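Local structure of CurF (Lyngbya majuscula, 5DP2) at residues A45-N49 / N111-S115; Q61-K65 / D280-V286; V104-Y108 / I139-F143; R258-H264 / Y276-D280. The protein probably forms the cyclopropane ring of curacin A by NADPH-dependent reduction of an acyl-carrier-protein-bound enoyl intermediate, as an unusual enoyl reductase of a polyketide synthase. All blocks are in the same frame, centred on the assembly; numbering follows the deposited sequence.

Interaction 1: residues A45-N49 / N111-S115. With NAP (NADP nicotinamide-adenine-dinucleotide phosphate), chain B.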
# COMPACT_ATOMS: atom_id res chain seq x y z
N ALA A 45 15.29 4.50 -1.06
CA ALA A 45 14.10 4.74 -1.87
C ALA A 45 12.89 4.58 -0.98
O ALA A 45 12.83 3.67 -0.14
CB ALA A 45 14.06 3.80 -3.08
N VAL A 46 11.91 5.46 -1.17
CA VAL A 46 10.73 5.49 -0.33
C VAL A 46 9.57 5.97 -1.19
O VAL A 46 9.67 7.02 -1.82
CB VAL A 46 10.94 6.40 0.94
CG1 VAL A 46 11.64 7.72 0.64
CG2 VAL A 46 9.65 6.56 1.69
N PRO A 47 8.49 5.19 -1.28
CA PRO A 47 7.39 5.60 -2.13
C PRO A 47 6.39 6.48 -1.39
O PRO A 47 6.34 6.49 -0.16
CB PRO A 47 6.75 4.28 -2.50
CG PRO A 47 6.92 3.46 -1.24
CD PRO A 47 8.28 3.84 -0.69
N VAL A 48 5.57 7.19 -2.17
CA VAL A 48 4.42 7.91 -1.63
C VAL A 48 3.20 6.97 -1.59
O VAL A 48 2.95 6.26 -2.56
CB VAL A 48 4.07 9.13 -2.51
CG1 VAL A 48 2.97 9.97 -1.85
CG2 VAL A 48 5.28 10.00 -2.78
N ASN A 49 2.44 6.96 -0.50
CA ASN A 49 1.20 6.21 -0.42
C ASN A 49 0.02 7.17 -0.42
O ASN A 49 0.12 8.30 0.05
CB ASN A 49 1.20 5.30 0.82
CG ASN A 49 2.03 4.02 0.57
OD1 ASN A 49 1.52 2.98 0.10
ND2 ASN A 49 3.30 4.10 0.76
N ASN A 111 8.26 6.75 9.27
CA ASN A 111 9.17 7.90 9.08
C ASN A 111 10.22 7.61 8.00
O ASN A 111 11.30 8.18 8.01
CB ASN A 111 9.87 8.26 10.40
CG ASN A 111 10.74 7.14 10.93
OD1 ASN A 111 10.62 6.00 10.50
ND2 ASN A 111 11.60 7.46 11.88
N ALA A 112 9.90 6.74 7.02
CA ALA A 112 10.89 6.43 5.98
C ALA A 112 11.28 7.61 5.10
O ALA A 112 12.34 7.54 4.48
CB ALA A 112 10.46 5.25 5.13
N PHE A 113 10.47 8.69 5.04
CA PHE A 113 10.93 9.93 4.39
C PHE A 113 11.85 10.68 5.37
O PHE A 113 11.50 11.73 5.92
CB PHE A 113 9.75 10.80 3.93
CG PHE A 113 9.09 10.36 2.65
CD1 PHE A 113 9.65 10.69 1.44
CD2 PHE A 113 7.87 9.70 2.64
CE1 PHE A 113 9.03 10.32 0.23
CE2 PHE A 113 7.24 9.35 1.44
CZ PHE A 113 7.84 9.65 0.25
N SER A 114 13.05 10.12 5.55
CA SER A 114 14.11 10.63 6.41
C SER A 114 15.42 10.14 5.83
O SER A 114 15.47 9.06 5.24
CB SER A 114 14.01 10.06 7.83
OG SER A 114 12.79 10.37 8.48
N SER A 115 16.51 10.87 6.06
CA SER A 115 17.80 10.39 5.60
C SER A 115 18.19 9.07 6.28
O SER A 115 18.73 8.16 5.62
CB SER A 115 18.87 11.44 5.88
OG SER A 115 18.52 12.71 5.37
PA NAP B . -3.37 4.29 -5.53
O1A NAP B . -2.08 4.23 -6.28
O2A NAP B . -4.35 3.19 -5.69
O5B NAP B . -4.03 5.70 -5.86
C5B NAP B . -5.42 5.95 -5.58
C4B NAP B . -6.35 5.29 -6.58
O4B NAP B . -7.65 5.75 -6.33
C3B NAP B . -6.02 5.57 -8.01
O3B NAP B . -5.65 4.34 -8.64
C2B NAP B . -7.31 6.16 -8.62
O2B NAP B . -7.76 5.64 -9.83
C1B NAP B . -8.36 5.81 -7.59
N9A NAP B . -9.40 6.81 -7.41
C8A NAP B . -9.35 7.92 -6.60
N7A NAP B . -10.50 8.62 -6.68
C5A NAP B . -11.29 7.96 -7.54
C6A NAP B . -12.61 8.15 -8.05
N6A NAP B . -13.33 9.22 -7.66
N1A NAP B . -13.09 7.26 -8.91
C2A NAP B . -12.34 6.21 -9.28
N3A NAP B . -11.10 5.93 -8.86
C4A NAP B . -10.58 6.80 -8.02
O3 NAP B . -3.07 4.46 -3.96
PN NAP B . -2.61 3.37 -2.88
O1N NAP B . -1.64 4.02 -1.98
O2N NAP B . -2.23 2.08 -3.55
O5D NAP B . -3.94 3.18 -2.06
C5D NAP B . -5.08 2.57 -2.71
C4D NAP B . -6.36 2.85 -1.88
O4D NAP B . -6.38 1.92 -0.82
C3D NAP B . -6.41 4.23 -1.22
O3D NAP B . -7.79 4.59 -1.08
C2D NAP B . -5.74 4.00 0.11
O2D NAP B . -6.18 4.96 1.07
C1D NAP B . -6.18 2.59 0.43
N1N NAP B . -5.28 1.69 1.18
C2N NAP B . -5.73 1.08 2.30
C3N NAP B . -4.94 0.20 3.04
C7N NAP B . -5.49 -0.44 4.27
O7N NAP B . -4.68 -1.02 4.95
N7N NAP B . -6.82 -0.36 4.52
C4N NAP B . -3.64 -0.06 2.61
C5N NAP B . -3.20 0.57 1.45
C6N NAP B . -4.03 1.44 0.74
P2B NAP B . -7.11 5.96 -11.26
O1X NAP B . -5.73 5.31 -11.26
O2X NAP B . -8.08 5.32 -12.21
O3X NAP B . -7.03 7.46 -11.37
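Val46 sets one methyl squarely on the ring of Phe113, and these two side chains bury most of the surface in the contact. CG2 of Val46 is poised 3.6 Å above the ring plane of Phe113, over its centre, in a CH-pi contact, while CG1 lies over the same face nearer the rim, 3.7 Å from CD1 of Phe113. Both branches are brought to bear because CG1 sits between the backbone N and the carbonyl carbon (chi1 43°) and CG2 opposite the N. A branched residue suits a strand here: it lays two methyls on a flat aromatic without needing length. Val46 CG2 also touches CB of Ala112 at 3.8 Å, where a small side chain lets the loop come close. Strand 39-48 belongs to the mixed sheet of the GroES-like part of the enoyl reductase, and 111-115 lies in the loop between strands 103-107 and 116-119; Phe113, at the centre of an inverse gamma turn, plugs that loop onto the sheet. Leu13, Phe80 and Val339 also touch its side chain. Further along the strand, the carbonyl O of Pro47 approaches CE2 of Phe113 obliquely at 3.4 Å, and CG2 of Val48 reaches CZ of the same ring at 4.0 Å. Within the loop, Ser114 OG donates to the carbonyl O of Asn111 at 2.7 Å. Next to Val48, Asn49 belongs to the NADP pocket, its amide held by Glu83 and Lys336.

Interaction 2: residues Q61-K65 / D280-V286. With NAP (NADP nicotinamide-adenine-dinucleotide phosphate), chain B.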
# COMPACT_ATOMS: atom_id res chain seq x y z
N GLN A 61 -6.84 12.02 9.26
CA GLN A 61 -5.88 12.36 10.31
C GLN A 61 -5.34 11.10 11.00
O GLN A 61 -6.13 10.27 11.48
CB GLN A 61 -6.49 13.29 11.36
CG GLN A 61 -5.44 13.78 12.32
CD GLN A 61 -5.98 14.81 13.26
OE1 GLN A 61 -6.12 14.55 14.46
NE2 GLN A 61 -6.27 16.00 12.73
N GLU A 62 -4.03 10.92 10.99
CA GLU A 62 -3.47 9.76 11.66
C GLU A 62 -3.78 9.78 13.15
O GLU A 62 -3.65 10.82 13.81
CB GLU A 62 -1.95 9.70 11.48
CG GLU A 62 -1.53 9.46 10.04
CD GLU A 62 -2.02 8.16 9.51
OE1 GLU A 62 -1.74 7.12 10.17
OE2 GLU A 62 -2.67 8.12 8.43
N TYR A 63 -4.11 8.61 13.69
CA TYR A 63 -4.23 8.38 15.14
C TYR A 63 -3.12 7.44 15.66
O TYR A 63 -2.88 7.40 16.86
CB TYR A 63 -5.63 7.84 15.52
CG TYR A 63 -5.98 6.60 14.77
CD1 TYR A 63 -5.52 5.37 15.22
CD2 TYR A 63 -6.66 6.64 13.55
CE1 TYR A 63 -5.73 4.21 14.49
CE2 TYR A 63 -6.85 5.50 12.81
CZ TYR A 63 -6.39 4.28 13.28
OH TYR A 63 -6.57 3.17 12.51
N ILE A 64 -2.45 6.69 14.77
CA ILE A 64 -1.37 5.82 15.19
C ILE A 64 -0.20 6.70 15.66
O ILE A 64 0.32 7.53 14.90
CB ILE A 64 -0.98 4.87 14.05
CG1 ILE A 64 -2.08 3.81 13.96
CG2 ILE A 64 0.39 4.27 14.28
CD1 ILE A 64 -1.95 2.87 12.80
N LYS A 65 0.24 6.48 16.90
CA LYS A 65 1.23 7.37 17.49
C LYS A 65 2.60 7.23 16.84
O LYS A 65 3.37 8.19 16.84
CB LYS A 65 1.25 7.21 19.01
CG LYS A 65 -0.01 7.84 19.64
CD LYS A 65 -0.07 7.97 21.12
CE LYS A 65 -1.17 8.98 21.45
NZ LYS A 65 -1.37 9.14 22.91
N ASP A 280 -7.38 -2.43 8.16
CA ASP A 280 -6.39 -1.36 8.06
C ASP A 280 -5.04 -1.95 8.42
O ASP A 280 -4.80 -2.36 9.57
CB ASP A 280 -6.77 -0.17 8.96
CG ASP A 280 -5.82 1.02 8.77
OD1 ASP A 280 -4.64 0.79 8.50
OD2 ASP A 280 -6.26 2.19 8.89
N MET A 281 -4.17 -2.05 7.42
CA MET A 281 -2.87 -2.67 7.64
C MET A 281 -2.03 -1.98 8.69
O MET A 281 -1.29 -2.64 9.42
CB MET A 281 -2.10 -2.76 6.34
CG MET A 281 -2.71 -3.67 5.32
SD MET A 281 -2.69 -5.44 5.77
CE MET A 281 -1.00 -5.82 5.40
N SER A 282 -2.11 -0.65 8.75
CA SER A 282 -1.38 0.06 9.79
C SER A 282 -1.78 -0.42 11.20
O SER A 282 -0.92 -0.66 12.05
CB SER A 282 -1.48 1.57 9.60
OG SER A 282 -2.77 2.06 9.76
N ASP A 283 -3.09 -0.61 11.42
CA ASP A 283 -3.54 -1.16 12.68
C ASP A 283 -2.97 -2.56 12.92
O ASP A 283 -2.58 -2.93 14.03
CB ASP A 283 -5.07 -1.28 12.74
CG ASP A 283 -5.83 0.02 12.83
OD1 ASP A 283 -5.25 1.03 13.28
OD2 ASP A 283 -7.03 0.01 12.45
N GLU A 284 -2.96 -3.38 11.85
CA GLU A 284 -2.45 -4.76 11.97
C GLU A 284 -0.96 -4.78 12.32
O GLU A 284 -0.52 -5.64 13.11
CB GLU A 284 -2.71 -5.53 10.68
CG GLU A 284 -4.18 -5.70 10.33
CD GLU A 284 -4.94 -6.55 11.30
OE1 GLU A 284 -4.34 -7.47 11.93
OE2 GLU A 284 -6.16 -6.31 11.47
N PHE A 285 -0.18 -3.89 11.71
CA PHE A 285 1.26 -3.84 11.96
C PHE A 285 1.56 -3.45 13.42
O PHE A 285 2.44 -4.04 14.04
CB PHE A 285 1.96 -2.90 10.98
CG PHE A 285 1.91 -3.34 9.53
CD1 PHE A 285 2.16 -4.65 9.17
CD2 PHE A 285 1.67 -2.43 8.52
CE1 PHE A 285 2.13 -5.05 7.84
CE2 PHE A 285 1.66 -2.83 7.19
CZ PHE A 285 1.89 -4.12 6.85
N VAL A 286 0.83 -2.47 13.94
CA VAL A 286 1.02 -2.02 15.33
C VAL A 286 0.55 -3.08 16.31
O VAL A 286 1.13 -3.27 17.40
CB VAL A 286 0.25 -0.71 15.58
CG1 VAL A 286 0.24 -0.34 17.06
CG2 VAL A 286 0.89 0.40 14.76
PA NAP B . -3.37 4.29 -5.53
O1A NAP B . -2.08 4.23 -6.28
O2A NAP B . -4.35 3.19 -5.69
O5B NAP B . -4.03 5.70 -5.86
C5B NAP B . -5.42 5.95 -5.58
C4B NAP B . -6.35 5.29 -6.58
O4B NAP B . -7.65 5.75 -6.33
C3B NAP B . -6.02 5.57 -8.01
O3B NAP B . -5.65 4.34 -8.64
C2B NAP B . -7.31 6.16 -8.62
O2B NAP B . -7.76 5.64 -9.83
C1B NAP B . -8.36 5.81 -7.59
N9A NAP B . -9.40 6.81 -7.41
C8A NAP B . -9.35 7.92 -6.60
N7A NAP B . -10.50 8.62 -6.68
C5A NAP B . -11.29 7.96 -7.54
C6A NAP B . -12.61 8.15 -8.05
N6A NAP B . -13.33 9.22 -7.66
N1A NAP B . -13.09 7.26 -8.91
C2A NAP B . -12.34 6.21 -9.28
N3A NAP B . -11.10 5.93 -8.86
C4A NAP B . -10.58 6.80 -8.02
O3 NAP B . -3.07 4.46 -3.96
PN NAP B . -2.61 3.37 -2.88
O1N NAP B . -1.64 4.02 -1.98
O2N NAP B . -2.23 2.08 -3.55
O5D NAP B . -3.94 3.18 -2.06
C5D NAP B . -5.08 2.57 -2.71
C4D NAP B . -6.36 2.85 -1.88
O4D NAP B . -6.38 1.92 -0.82
C3D NAP B . -6.41 4.23 -1.22
O3D NAP B . -7.79 4.59 -1.08
C2D NAP B . -5.74 4.00 0.11
O2D NAP B . -6.18 4.96 1.07
C1D NAP B . -6.18 2.59 0.43
N1N NAP B . -5.28 1.69 1.18
C2N NAP B . -5.73 1.08 2.30
C3N NAP B . -4.94 0.20 3.04
C7N NAP B . -5.49 -0.44 4.27
O7N NAP B . -4.68 -1.02 4.95
N7N NAP B . -6.82 -0.36 4.52
C4N NAP B . -3.64 -0.06 2.61
C5N NAP B . -3.20 0.57 1.45
C6N NAP B . -4.03 1.44 0.74
P2B NAP B . -7.11 5.96 -11.26
O1X NAP B . -5.73 5.31 -11.26
O2X NAP B . -8.08 5.32 -12.21
O3X NAP B . -7.03 7.46 -11.37
O HOH W 1 -4.41 4.10 10.61
O HOH W 2 -8.43 3.18 10.03
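Tyr63 and Asp283 meet almost at right angles, with the phenol and carboxylate planes turned 43° from each other. The hydroxyl OH of Tyr63 donates to OD1 of Asp283 over 2.6 Å, entering on the syn side of the carboxylate and 19° out of its plane, while OD1 lies at the edge of the tyrosine ring. A tyrosine fits this partly open site, since its rigid ring carries the hydroxyl across the gap to the helix. Next in sequence, Ile64 points at the helix and pushes CD1 to 3.3 Å from OG of Ser282; the separation of 3.5 Å between Ile64 CD1 and Ser282 CB is tight for two carbons. The side chains of Ile64 and Val286 run antiparallel, CG2 to CG2 at 3.9 Å in the modelled conformer of Val286. Asp280 is the N-cap of helix 281-287; its OD1 receives a weak bond from the backbone N of Ser282 and a shorter one from Ser282 OG (2.6 Å), which comes from above the carboxylate plane. The first helical amide, Met281 N, donates to NADP O7N at 2.7 Å in a nearly straight bond (175°), fixing the carboxamide. Asp280 also pairs with Arg51, and water 2 bridges its OD2 to Tyr63 OH. The Tyr63 hydroxyl thus donates to Asp283 and accepts from water, so that one group links the loop to the start of the helix.

Interaction 3: residues V104-Y108 / I139-F143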
# COMPACT_ATOMS: atom_id res chain seq x y z
N VAL A 104 17.80 -3.80 3.21
CA VAL A 104 16.57 -4.11 3.90
C VAL A 104 15.36 -3.35 3.35
O VAL A 104 15.47 -2.24 2.83
CB VAL A 104 16.71 -3.82 5.42
CG1 VAL A 104 17.73 -4.78 6.03
CG2 VAL A 104 17.08 -2.37 5.71
N ILE A 105 14.22 -4.01 3.50
CA ILE A 105 12.90 -3.38 3.43
C ILE A 105 12.51 -3.00 4.86
O ILE A 105 12.63 -3.82 5.79
CB ILE A 105 11.86 -4.34 2.81
CG1 ILE A 105 12.16 -4.63 1.34
CG2 ILE A 105 10.43 -3.82 3.02
CD1 ILE A 105 11.41 -5.81 0.78
N LEU A 106 12.02 -1.76 5.04
CA LEU A 106 11.51 -1.31 6.33
C LEU A 106 10.01 -1.55 6.39
O LEU A 106 9.25 -1.02 5.55
CB LEU A 106 11.84 0.15 6.58
CG LEU A 106 13.33 0.52 6.61
CD1 LEU A 106 13.87 0.88 5.24
CD2 LEU A 106 13.56 1.66 7.61
N ALA A 107 9.58 -2.34 7.38
CA ALA A 107 8.16 -2.69 7.55
C ALA A 107 7.49 -1.63 8.43
O ALA A 107 7.81 -1.51 9.62
CB ALA A 107 8.07 -4.06 8.22
N TYR A 108 6.59 -0.85 7.84
CA TYR A 108 5.82 0.17 8.54
C TYR A 108 6.67 1.00 9.52
O TYR A 108 6.32 1.14 10.69
CB TYR A 108 4.57 -0.42 9.24
CG TYR A 108 3.57 0.65 9.62
CD1 TYR A 108 2.95 1.42 8.64
CD2 TYR A 108 3.25 0.93 10.96
CE1 TYR A 108 2.08 2.46 8.97
CE2 TYR A 108 2.39 1.96 11.30
CZ TYR A 108 1.82 2.73 10.31
OH TYR A 108 0.99 3.76 10.69
N ILE A 139 7.25 -2.81 -3.18
CA ILE A 139 6.66 -4.06 -2.70
C ILE A 139 5.76 -3.95 -1.47
O ILE A 139 4.64 -4.43 -1.49
CB ILE A 139 7.78 -5.12 -2.44
CG1 ILE A 139 8.48 -5.49 -3.74
CG2 ILE A 139 7.19 -6.34 -1.73
CD1 ILE A 139 9.67 -6.40 -3.57
N PHE A 140 6.29 -3.40 -0.36
CA PHE A 140 5.74 -3.71 0.96
C PHE A 140 4.25 -3.39 1.13
O PHE A 140 3.43 -4.29 1.34
CB PHE A 140 6.58 -3.02 2.06
CG PHE A 140 6.12 -3.33 3.45
CD1 PHE A 140 6.52 -4.51 4.10
CD2 PHE A 140 5.27 -2.47 4.13
CE1 PHE A 140 6.07 -4.80 5.37
CE2 PHE A 140 4.82 -2.76 5.41
CZ PHE A 140 5.21 -3.94 6.02
N MET A 141 3.87 -2.11 1.11
CA MET A 141 2.51 -1.83 1.50
C MET A 141 1.51 -2.40 0.49
O MET A 141 0.48 -2.98 0.87
CB MET A 141 2.31 -0.34 1.73
CG MET A 141 0.99 0.02 2.33
SD MET A 141 0.61 -0.65 3.95
CE MET A 141 1.55 0.46 4.99
N SER A 142 1.78 -2.25 -0.79
CA SER A 142 0.81 -2.68 -1.81
C SER A 142 0.62 -4.20 -1.82
O SER A 142 -0.51 -4.69 -1.83
CB SER A 142 1.19 -2.14 -3.18
OG SER A 142 1.23 -0.73 -3.20
N PHE A 143 1.73 -4.95 -1.86
CA PHE A 143 1.61 -6.41 -1.86
C PHE A 143 1.17 -6.97 -0.53
O PHE A 143 0.45 -7.98 -0.52
CB PHE A 143 2.89 -7.11 -2.34
CG PHE A 143 3.09 -7.06 -3.84
CD1 PHE A 143 2.54 -8.06 -4.64
CD2 PHE A 143 3.78 -6.04 -4.44
CE1 PHE A 143 2.73 -8.05 -6.01
CE2 PHE A 143 4.00 -6.04 -5.81
CZ PHE A 143 3.47 -7.05 -6.60
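Phe140 leans from helix 140-153 onto the end of strand 103-107. Its CB lies 4.0 Å from CG2 of Ile105, and CD1 stays near that same methyl. With CG opposite the backbone N (chi1 -178°), the ring reaches out to the strand and presents a face to its backbone: CA of Ala107 stands 3.5 Å above the ring plane, offset toward the rim, in a CH-pi contact. CE1 meets CB of Ala107 at 3.6 Å, and the small alanine leaves room for the ring to come so near the main chain. Here helix 140-153 packs against the mixed sheet of the GroES-like part of the fold. CZ, the tip, rests against both CA and CB of Ala107, while CE2 approaches the backbone N of Tyr108 obliquely at 3.6 Å. Beside it, Tyr108 and Met141 run the same way; in the modelled conformer the flexible thioether bends so that its CE touches CD1 of Tyr108 at 4.0 Å. Phe144 and Phe285 also meet the Phe140 ring.

Interaction 4: residues R258-H264 / Y276-D280. With NAP (NADP nicotinamide-adenine-dinucleotide phosphate), chain B.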
# COMPACT_ATOMS: atom_id res chain seq x y z
N ARG A 258 -10.96 3.58 3.99
CA ARG A 258 -11.23 3.81 5.40
C ARG A 258 -12.19 4.95 5.64
O ARG A 258 -12.60 5.16 6.77
CB ARG A 258 -9.91 3.93 6.21
CG ARG A 258 -8.99 2.72 6.10
CD ARG A 258 -9.61 1.45 6.63
NE ARG A 258 -9.84 1.50 8.07
CZ ARG A 258 -10.44 0.55 8.79
NH1 ARG A 258 -11.00 -0.50 8.20
NH2 ARG A 258 -10.51 0.69 10.10
N LEU A 259 -12.58 5.69 4.60
CA LEU A 259 -13.54 6.79 4.75
C LEU A 259 -14.94 6.32 4.48
O LEU A 259 -15.24 5.72 3.44
CB LEU A 259 -13.22 7.95 3.79
CG LEU A 259 -11.80 8.51 3.76
CD1 LEU A 259 -11.54 9.42 2.56
CD2 LEU A 259 -11.57 9.26 5.06
N ASN A 260 -15.82 6.55 5.45
CA ASN A 260 -17.26 6.33 5.36
C ASN A 260 -17.69 4.90 5.02
O ASN A 260 -18.68 4.64 4.33
CB ASN A 260 -17.88 7.34 4.41
CG ASN A 260 -17.49 8.76 4.76
OD1 ASN A 260 -16.81 9.45 3.99
ND2 ASN A 260 -17.88 9.20 5.95
N ILE A 261 -16.95 3.94 5.56
CA ILE A 261 -17.25 2.55 5.28
C ILE A 261 -18.40 2.04 6.12
O ILE A 261 -18.75 2.59 7.18
CB ILE A 261 -16.02 1.65 5.43
CG1 ILE A 261 -15.51 1.64 6.86
CG2 ILE A 261 -14.96 2.03 4.40
CD1 ILE A 261 -14.38 0.66 7.01
N TRP A 262 -19.04 0.99 5.62
CA TRP A 262 -20.16 0.38 6.31
C TRP A 262 -19.70 -0.54 7.45
O TRP A 262 -18.59 -1.08 7.43
CB TRP A 262 -21.03 -0.41 5.32
CG TRP A 262 -21.81 0.43 4.35
CD1 TRP A 262 -21.54 1.71 3.92
CD2 TRP A 262 -23.00 0.03 3.66
NE1 TRP A 262 -22.49 2.12 3.01
CE2 TRP A 262 -23.41 1.11 2.83
CE3 TRP A 262 -23.78 -1.13 3.69
CZ2 TRP A 262 -24.56 1.05 2.04
CZ3 TRP A 262 -24.91 -1.20 2.92
CH2 TRP A 262 -25.30 -0.11 2.10
N SER A 263 -20.57 -0.74 8.42
CA SER A 263 -20.35 -1.74 9.45
C SER A 263 -20.78 -3.13 8.95
O SER A 263 -21.51 -3.28 7.98
CB SER A 263 -21.13 -1.40 10.71
OG SER A 263 -22.51 -1.59 10.47
N HIS A 264 -20.36 -4.16 9.69
CA HIS A 264 -20.79 -5.50 9.38
C HIS A 264 -22.30 -5.63 9.37
O HIS A 264 -22.89 -6.31 8.51
CB HIS A 264 -20.18 -6.51 10.36
CG HIS A 264 -18.74 -6.79 10.11
ND1 HIS A 264 -17.73 -5.96 10.55
CD2 HIS A 264 -18.13 -7.81 9.45
CE1 HIS A 264 -16.56 -6.47 10.20
NE2 HIS A 264 -16.78 -7.58 9.52
N TYR A 276 -17.79 -10.04 4.79
CA TYR A 276 -17.27 -8.67 4.72
C TYR A 276 -15.94 -8.57 5.48
O TYR A 276 -15.86 -8.96 6.65
CB TYR A 276 -18.31 -7.73 5.33
CG TYR A 276 -17.92 -6.26 5.39
CD1 TYR A 276 -17.33 -5.61 4.32
CD2 TYR A 276 -18.17 -5.53 6.54
CE1 TYR A 276 -17.04 -4.25 4.39
CE2 TYR A 276 -17.88 -4.18 6.62
CZ TYR A 276 -17.32 -3.54 5.53
OH TYR A 276 -17.03 -2.19 5.55
N PHE A 277 -14.93 -8.04 4.78
CA PHE A 277 -13.56 -7.98 5.27
C PHE A 277 -12.98 -6.56 5.14
O PHE A 277 -12.15 -6.29 4.28
CB PHE A 277 -12.67 -8.97 4.53
CG PHE A 277 -13.06 -10.39 4.73
CD1 PHE A 277 -12.87 -10.99 5.95
CD2 PHE A 277 -13.59 -11.16 3.68
CE1 PHE A 277 -13.20 -12.33 6.16
CE2 PHE A 277 -13.90 -12.49 3.86
CZ PHE A 277 -13.74 -13.06 5.10
N PRO A 278 -13.39 -5.64 6.05
CA PRO A 278 -12.70 -4.36 6.15
C PRO A 278 -11.44 -4.53 6.99
O PRO A 278 -11.46 -5.26 8.00
CB PRO A 278 -13.72 -3.50 6.90
CG PRO A 278 -14.44 -4.45 7.81
CD PRO A 278 -14.48 -5.77 7.02
N PHE A 279 -10.36 -3.84 6.64
CA PHE A 279 -9.18 -3.89 7.49
C PHE A 279 -8.30 -2.69 7.22
O PHE A 279 -8.41 -2.03 6.18
CB PHE A 279 -8.36 -5.20 7.32
CG PHE A 279 -7.79 -5.41 5.93
CD1 PHE A 279 -8.52 -6.04 4.94
CD2 PHE A 279 -6.51 -5.02 5.61
CE1 PHE A 279 -7.97 -6.27 3.69
CE2 PHE A 279 -5.98 -5.22 4.35
CZ PHE A 279 -6.71 -5.86 3.39
N ASP A 280 -7.38 -2.43 8.16
CA ASP A 280 -6.39 -1.36 8.06
C ASP A 280 -5.04 -1.95 8.42
O ASP A 280 -4.80 -2.36 9.57
CB ASP A 280 -6.77 -0.17 8.96
CG ASP A 280 -5.82 1.02 8.77
OD1 ASP A 280 -4.64 0.79 8.50
OD2 ASP A 280 -6.26 2.19 8.89
PA NAP B . -3.37 4.29 -5.53
O1A NAP B . -2.08 4.23 -6.28
O2A NAP B . -4.35 3.19 -5.69
O5B NAP B . -4.03 5.70 -5.86
C5B NAP B . -5.42 5.95 -5.58
C4B NAP B . -6.35 5.29 -6.58
O4B NAP B . -7.65 5.75 -6.33
C3B NAP B . -6.02 5.57 -8.01
O3B NAP B . -5.65 4.34 -8.64
C2B NAP B . -7.31 6.16 -8.62
O2B NAP B . -7.76 5.64 -9.83
C1B NAP B . -8.36 5.81 -7.59
N9A NAP B . -9.40 6.81 -7.41
C8A NAP B . -9.35 7.92 -6.60
N7A NAP B . -10.50 8.62 -6.68
C5A NAP B . -11.29 7.96 -7.54
C6A NAP B . -12.61 8.15 -8.05
N6A NAP B . -13.33 9.22 -7.66
N1A NAP B . -13.09 7.26 -8.91
C2A NAP B . -12.34 6.21 -9.28
N3A NAP B . -11.10 5.93 -8.86
C4A NAP B . -10.58 6.80 -8.02
O3 NAP B . -3.07 4.46 -3.96
PN NAP B . -2.61 3.37 -2.88
O1N NAP B . -1.64 4.02 -1.98
O2N NAP B . -2.23 2.08 -3.55
O5D NAP B . -3.94 3.18 -2.06
C5D NAP B . -5.08 2.57 -2.71
C4D NAP B . -6.36 2.85 -1.88
O4D NAP B . -6.38 1.92 -0.82
C3D NAP B . -6.41 4.23 -1.22
O3D NAP B . -7.79 4.59 -1.08
C2D NAP B . -5.74 4.00 0.11
O2D NAP B . -6.18 4.96 1.07
C1D NAP B . -6.18 2.59 0.43
N1N NAP B . -5.28 1.69 1.18
C2N NAP B . -5.73 1.08 2.30
C3N NAP B . -4.94 0.20 3.04
C7N NAP B . -5.49 -0.44 4.27
O7N NAP B . -4.68 -1.02 4.95
N7N NAP B . -6.82 -0.36 4.52
C4N NAP B . -3.64 -0.06 2.61
C5N NAP B . -3.20 0.57 1.45
C6N NAP B . -4.03 1.44 0.74
P2B NAP B . -7.11 5.96 -11.26
O1X NAP B . -5.73 5.31 -11.26
O2X NAP B . -8.08 5.32 -12.21
O3X NAP B . -7.03 7.46 -11.37
O HOH W 2 -8.43 3.18 10.03
O HOH W 3 -17.99 -0.62 3.46
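Tyr276 reaches across to the loop and donates its OH to the carbonyl O of Trp262 at 2.7 Å, arriving 26° out of the carbonyl plane. Because CG lies opposite the backbone N (chi1 178°), the long phenol spans from strand to loop. Water 3 joins the same hydroxyl to the backbone N of Trp262. His264 offers the face of its imidazole to the edge of Tyr276 in a T-shaped pair, CD2 of Tyr276 standing 3.7 Å above the centre of the imidazole, and NE2 of His264 makes a weak bond to the carbonyl O of Tyr276. At the other end, the bent chain of Arg258 lays its guanidinium over CB of Asp280. The ion pair is long, Arg258 NE to Asp280 OD2 being 3.7 Å with no N-H aimed at the oxygen; water 2 bridges them, accepting from NE and donating to OD2. Asp280 has stronger partners in Ser282 OG, at OD1, and Arg51, at OD2. The carbonyl O of Phe279 accepts from NADP N7N at 2.8 Å. Behind this shell, the ring of Tyr253 meets that of Tyr276, and Tyr148 of helix 140-153 meets Phe279 edge-to-face. Strand 275-278 edges the six-stranded parallel Rossmann sheet beside 251-255, and loop 258-264 leads into helix 264-270.

Interactions 1 and 3 both reach the mixed sheet of the GroES-like part, with centres 11 Å apart; in interaction 3 helix 140-153 packs on it, and the two touch where Asn49 meets Met141. Interaction 4 lies in the Rossmann part, about 27 Å between centres from interaction 1 and across the centre of the chain. Interaction 2 joins the two parts: it shares Asp280 and water 2 with interaction 4, and its Phe285 packs on Phe140 of interaction 3. Along the chain, 61-65 and 280-286 enclose both interactions 3 and 4, which follow in series, while the segments of interaction 1 alternate with those of interactions 2 and 3. Strand 275-278 runs into helix 281-287 where the NADP carboxamide is gripped, so the cofactor's reactive end lies at the junction.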